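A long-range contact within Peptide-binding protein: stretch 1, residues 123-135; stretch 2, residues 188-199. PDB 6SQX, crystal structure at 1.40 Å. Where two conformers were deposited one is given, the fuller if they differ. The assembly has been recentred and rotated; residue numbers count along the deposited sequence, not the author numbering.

Stretch 1 123-135: SENMNLKSFPNIP
Stretch 2 188-199: MLIHMSTDKKWT

The apolar centre of the contact is built by Ile134, Phe131 and Pro132 of the first stretch against the strand 188-192 of the second, with Thr199 of the strand 198-199 beside it. Ile134 (m, t) directs its CA-to-CB bond toward the strand, and its CD1 lies 3.9 Å from Leu189 CB, 3.9 Å from Thr199 CG2 and 4.3 Å from Met192 CB. The same methyl, Ile134 CD1, reaches His191 N at 3.5 Å and so packs on the strand backbone as well. Phe131 (chi1 t, chi2 -86°) places CE2 3.4 Å from Ile190 CG2, and Pro132, which follows a cis peptide bond, brings CB to 4.1 Å from that methyl.

His191 (chi1 t, chi2 77°) joins this apolar patch to the polar network. Its CA-to-CB bond points away overall, yet the ring end comes nearer and is enclosed by the loop. Phe131 CD2 lies over one face and Asn133 ND2 over the opposite one; the Phe131 and His191 rings meet obliquely, with centroids 5.5 Å apart and planes at 37°. Both ring nitrogens are used. His191 ND1 accepts from Asn133 N (2.9 Å), which leaves His191 NE2 as the protonated nitrogen, donating to Met126 O (2.8 Å) and more weakly to Asn127 O (3.0 Å). These carbonyls are available where the helix 123-126 ends: Asn127 has positive phi (48/54), followed by a 3-10 segment at 128-129. Ser130 OG also donates to Asn127 O (3.0 Å).

Asn133 (chi1 p, chi2 15°) reads the strand backbone with its amide. Asn133 OD1 accepts from Met192 N at 2.8 Å and Asn133 ND2 donates to Met192 O at 3.0 Å, so one side chain satisfies both polar backbone groups of a single residue. Here the CA atoms of Asn133 and His191 are 5.0 Å apart.

Farther out, the end of the helix meets the type I turn Ser193-Lys196, with CA separations of 4.9 Å for Met126-Ser193 and 5.0 Å for Asn125-Thr194. The two stretches thus run in opposite senses, the register falling from Thr194 through Ser193 to His191 as the first stretch rises from Asn125 through Met126 to Asn133. Asn125 O accepts from Thr194 N (2.8 Å) and receives a CA-H...O contact from Ser193 CA (3.2 Å). The Asn125 side chain (chi1 t, chi2 30°) takes Asp195 N on OD1 at 2.9 Å, while its ND2 donates weakly to Asp195 OD1 at 3.2 Å. Asp195 (chi1 p) is held by its own stretch: Asp195 OD1 accepts from Ser193 OG (2.8 Å) and Lys197 N (3.0 Å). At the exposed margin, a water donates to Glu124 O at 3.3 Å and lies 2.4 Å from Thr194 OG1, bridging the two stretches.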

# COMPACT_ATOMS: atom_id res chain seq x y z
N SER A 123 16.05 -2.70 21.11
CA SER A 123 16.90 -3.81 20.71
C SER A 123 16.87 -4.93 21.74
O SER A 123 16.81 -6.12 21.40
CB SER A 123 18.34 -3.31 20.50
OG SER A 123 19.25 -4.39 20.37
N GLU A 124 16.93 -4.56 23.03
CA GLU A 124 16.80 -5.56 24.09
C GLU A 124 15.51 -6.35 23.93
O GLU A 124 15.52 -7.59 23.95
CB GLU A 124 16.79 -4.89 25.47
CG GLU A 124 18.12 -4.44 26.01
CD GLU A 124 17.99 -3.96 27.44
OE1 GLU A 124 17.87 -4.82 28.34
OE2 GLU A 124 17.99 -2.73 27.67
N ASN A 125 14.39 -5.64 23.78
CA ASN A 125 13.08 -6.29 23.71
C ASN A 125 12.95 -7.17 22.46
O ASN A 125 12.19 -8.15 22.47
CB ASN A 125 12.01 -5.21 23.70
CG ASN A 125 10.62 -5.73 24.09
OD1 ASN A 125 10.49 -6.69 24.87
ND2 ASN A 125 9.58 -5.08 23.57
N MET A 126 13.65 -6.82 21.38
CA MET A 126 13.63 -7.65 20.18
C MET A 126 14.26 -9.02 20.42
O MET A 126 13.89 -9.99 19.75
CB MET A 126 14.33 -6.95 19.01
CG MET A 126 13.56 -5.73 18.55
SD MET A 126 14.53 -4.67 17.46
CE MET A 126 14.60 -5.62 15.94
N ASN A 127 15.22 -9.10 21.34
CA ASN A 127 15.82 -10.37 21.77
C ASN A 127 16.22 -11.24 20.57
O ASN A 127 15.82 -12.40 20.45
CB ASN A 127 14.89 -11.12 22.72
CG ASN A 127 15.54 -12.38 23.29
OD1 ASN A 127 16.76 -12.46 23.45
ND2 ASN A 127 14.73 -13.39 23.56
N LEU A 128 17.02 -10.67 19.66
CA LEU A 128 17.41 -11.38 18.44
C LEU A 128 18.36 -12.53 18.68
O LEU A 128 18.53 -13.37 17.77
CB LEU A 128 18.02 -10.41 17.42
CG LEU A 128 17.07 -9.35 16.89
CD1 LEU A 128 17.77 -8.44 15.88
CD2 LEU A 128 15.85 -10.05 16.28
N LYS A 129 18.98 -12.62 19.85
CA LYS A 129 19.83 -13.77 20.11
C LYS A 129 19.04 -15.08 20.05
O LYS A 129 19.63 -16.15 19.81
CB LYS A 129 20.59 -13.61 21.43
CG LYS A 129 19.69 -13.56 22.66
CD LYS A 129 20.53 -13.62 23.94
CE LYS A 129 19.65 -13.82 25.18
NZ LYS A 129 18.87 -12.60 25.55
N SER A 130 17.74 -15.04 20.27
CA SER A 130 16.89 -16.23 20.24
C SER A 130 16.16 -16.40 18.90
O SER A 130 15.28 -17.26 18.80
CB SER A 130 15.89 -16.20 21.39
OG SER A 130 14.93 -15.17 21.21
N PHE A 131 16.52 -15.64 17.88
CA PHE A 131 15.77 -15.64 16.63
C PHE A 131 15.91 -16.97 15.89
O PHE A 131 17.03 -17.50 15.77
CB PHE A 131 16.31 -14.53 15.72
CG PHE A 131 15.58 -14.43 14.39
CD1 PHE A 131 15.96 -15.22 13.30
CD2 PHE A 131 14.47 -13.57 14.23
CE1 PHE A 131 15.27 -15.17 12.09
CE2 PHE A 131 13.81 -13.51 13.02
CZ PHE A 131 14.19 -14.30 11.94
N PRO A 132 14.82 -17.51 15.33
CA PRO A 132 13.43 -17.07 15.49
C PRO A 132 12.83 -17.82 16.68
O PRO A 132 12.98 -19.06 16.75
CB PRO A 132 12.78 -17.48 14.16
CG PRO A 132 13.52 -18.74 13.76
CD PRO A 132 14.94 -18.57 14.30
N ASN A 133 12.19 -17.14 17.63
CA ASN A 133 11.82 -17.80 18.88
C ASN A 133 10.40 -18.32 18.93
O ASN A 133 9.99 -18.84 19.97
CB ASN A 133 12.12 -16.92 20.11
CG ASN A 133 11.22 -15.72 20.20
OD1 ASN A 133 10.18 -15.63 19.53
ND2 ASN A 133 11.60 -14.77 21.04
N ILE A 134 9.65 -18.25 17.83
CA ILE A 134 8.32 -18.85 17.75
C ILE A 134 8.46 -20.22 17.10
O ILE A 134 8.88 -20.30 15.94
CB ILE A 134 7.33 -17.96 16.99
CG1 ILE A 134 7.07 -16.69 17.79
CG2 ILE A 134 6.01 -18.73 16.74
CD1 ILE A 134 6.10 -15.72 17.16
N PRO A 135 8.16 -21.32 17.80
CA PRO A 135 8.35 -22.64 17.18
C PRO A 135 7.45 -22.80 15.97
O PRO A 135 6.39 -22.18 15.87
CB PRO A 135 7.95 -23.61 18.29
CG PRO A 135 7.92 -22.81 19.55
CD PRO A 135 7.63 -21.40 19.16
N MET A 188 2.76 -15.25 8.51
CA MET A 188 3.56 -16.18 9.27
C MET A 188 4.11 -15.45 10.48
O MET A 188 4.56 -14.30 10.35
CB MET A 188 4.74 -16.64 8.42
CG MET A 188 5.68 -17.63 9.14
SD MET A 188 6.97 -18.37 8.11
CE MET A 188 5.97 -19.52 7.12
N LEU A 189 4.06 -16.12 11.64
CA LEU A 189 4.59 -15.59 12.89
C LEU A 189 6.06 -16.00 13.00
O LEU A 189 6.39 -17.18 12.82
CB LEU A 189 3.79 -16.15 14.07
CG LEU A 189 2.26 -15.97 13.98
CD1 LEU A 189 1.65 -16.44 15.29
CD2 LEU A 189 1.79 -14.56 13.62
N ILE A 190 6.95 -15.04 13.29
CA ILE A 190 8.39 -15.28 13.23
C ILE A 190 9.02 -15.28 14.62
O ILE A 190 9.74 -16.22 14.98
CB ILE A 190 9.09 -14.25 12.32
CG1 ILE A 190 8.50 -14.28 10.91
CG2 ILE A 190 10.62 -14.51 12.28
CD1 ILE A 190 8.74 -12.96 10.17
N HIS A 191 8.77 -14.24 15.41
CA HIS A 191 9.57 -13.99 16.60
C HIS A 191 8.77 -13.08 17.51
O HIS A 191 8.06 -12.19 17.04
CB HIS A 191 10.88 -13.31 16.16
CG HIS A 191 11.91 -13.19 17.24
ND1 HIS A 191 12.69 -14.26 17.65
CD2 HIS A 191 12.31 -12.13 17.98
CE1 HIS A 191 13.50 -13.86 18.60
NE2 HIS A 191 13.31 -12.57 18.82
N MET A 192 8.87 -13.28 18.82
CA MET A 192 8.10 -12.49 19.77
C MET A 192 9.05 -11.69 20.67
O MET A 192 10.11 -12.19 21.07
CB MET A 192 7.17 -13.40 20.62
CG MET A 192 6.26 -12.69 21.63
SD MET A 192 4.87 -13.70 22.20
CE MET A 192 5.69 -15.27 22.39
N SER A 193 8.66 -10.45 20.98
CA SER A 193 9.45 -9.61 21.87
C SER A 193 9.52 -10.19 23.28
O SER A 193 8.70 -11.03 23.68
CB SER A 193 8.87 -8.19 21.89
OG SER A 193 7.55 -8.23 22.41
N THR A 194 10.52 -9.75 24.05
CA THR A 194 10.68 -10.28 25.40
C THR A 194 9.46 -9.98 26.26
O THR A 194 9.03 -10.84 27.05
CB THR A 194 11.96 -9.72 26.04
OG1 THR A 194 13.09 -10.06 25.21
CG2 THR A 194 12.17 -10.29 27.45
N ASP A 195 8.88 -8.79 26.12
CA ASP A 195 7.69 -8.45 26.90
C ASP A 195 6.42 -9.05 26.33
O ASP A 195 5.34 -8.83 26.90
CB ASP A 195 7.57 -6.92 27.11
CG ASP A 195 7.31 -6.15 25.81
OD1 ASP A 195 7.11 -6.76 24.74
OD2 ASP A 195 7.32 -4.90 25.88
N LYS A 196 6.51 -9.79 25.23
CA LYS A 196 5.42 -10.49 24.57
C LYS A 196 4.41 -9.56 23.93
O LYS A 196 3.43 -10.05 23.32
CB LYS A 196 4.70 -11.50 25.48
CG LYS A 196 5.67 -12.53 26.06
CD LYS A 196 4.95 -13.66 26.80
CE LYS A 196 5.95 -14.54 27.54
NZ LYS A 196 6.95 -15.13 26.59
N LYS A 197 4.62 -8.24 23.99
CA LYS A 197 3.61 -7.33 23.46
C LYS A 197 3.65 -7.19 21.95
O LYS A 197 2.69 -6.68 21.38
CB LYS A 197 3.75 -5.96 24.12
CG LYS A 197 3.50 -5.98 25.63
CD LYS A 197 3.70 -4.59 26.23
CE LYS A 197 3.29 -4.52 27.70
NZ LYS A 197 3.34 -3.11 28.19
N TRP A 198 4.75 -7.57 21.31
CA TRP A 198 4.93 -7.40 19.87
C TRP A 198 5.35 -8.71 19.23
O TRP A 198 6.10 -9.50 19.82
CB TRP A 198 6.02 -6.37 19.58
CG TRP A 198 5.68 -5.00 20.05
CD1 TRP A 198 5.93 -4.47 21.29
CD2 TRP A 198 5.07 -3.95 19.27
NE1 TRP A 198 5.49 -3.16 21.33
CE2 TRP A 198 4.95 -2.82 20.12
CE3 TRP A 198 4.59 -3.87 17.95
CZ2 TRP A 198 4.40 -1.62 19.68
CZ3 TRP A 198 4.03 -2.67 17.52
CH2 TRP A 198 3.92 -1.58 18.38
N THR A 199 4.91 -8.94 17.99
CA THR A 199 5.28 -10.11 17.22
C THR A 199 5.78 -9.68 15.86
O THR A 199 5.15 -8.83 15.22
CB THR A 199 4.10 -11.09 17.11
OG1 THR A 199 3.77 -11.55 18.42
CG2 THR A 199 4.49 -12.32 16.27
O HOH W 1 15.19 -9.73 26.41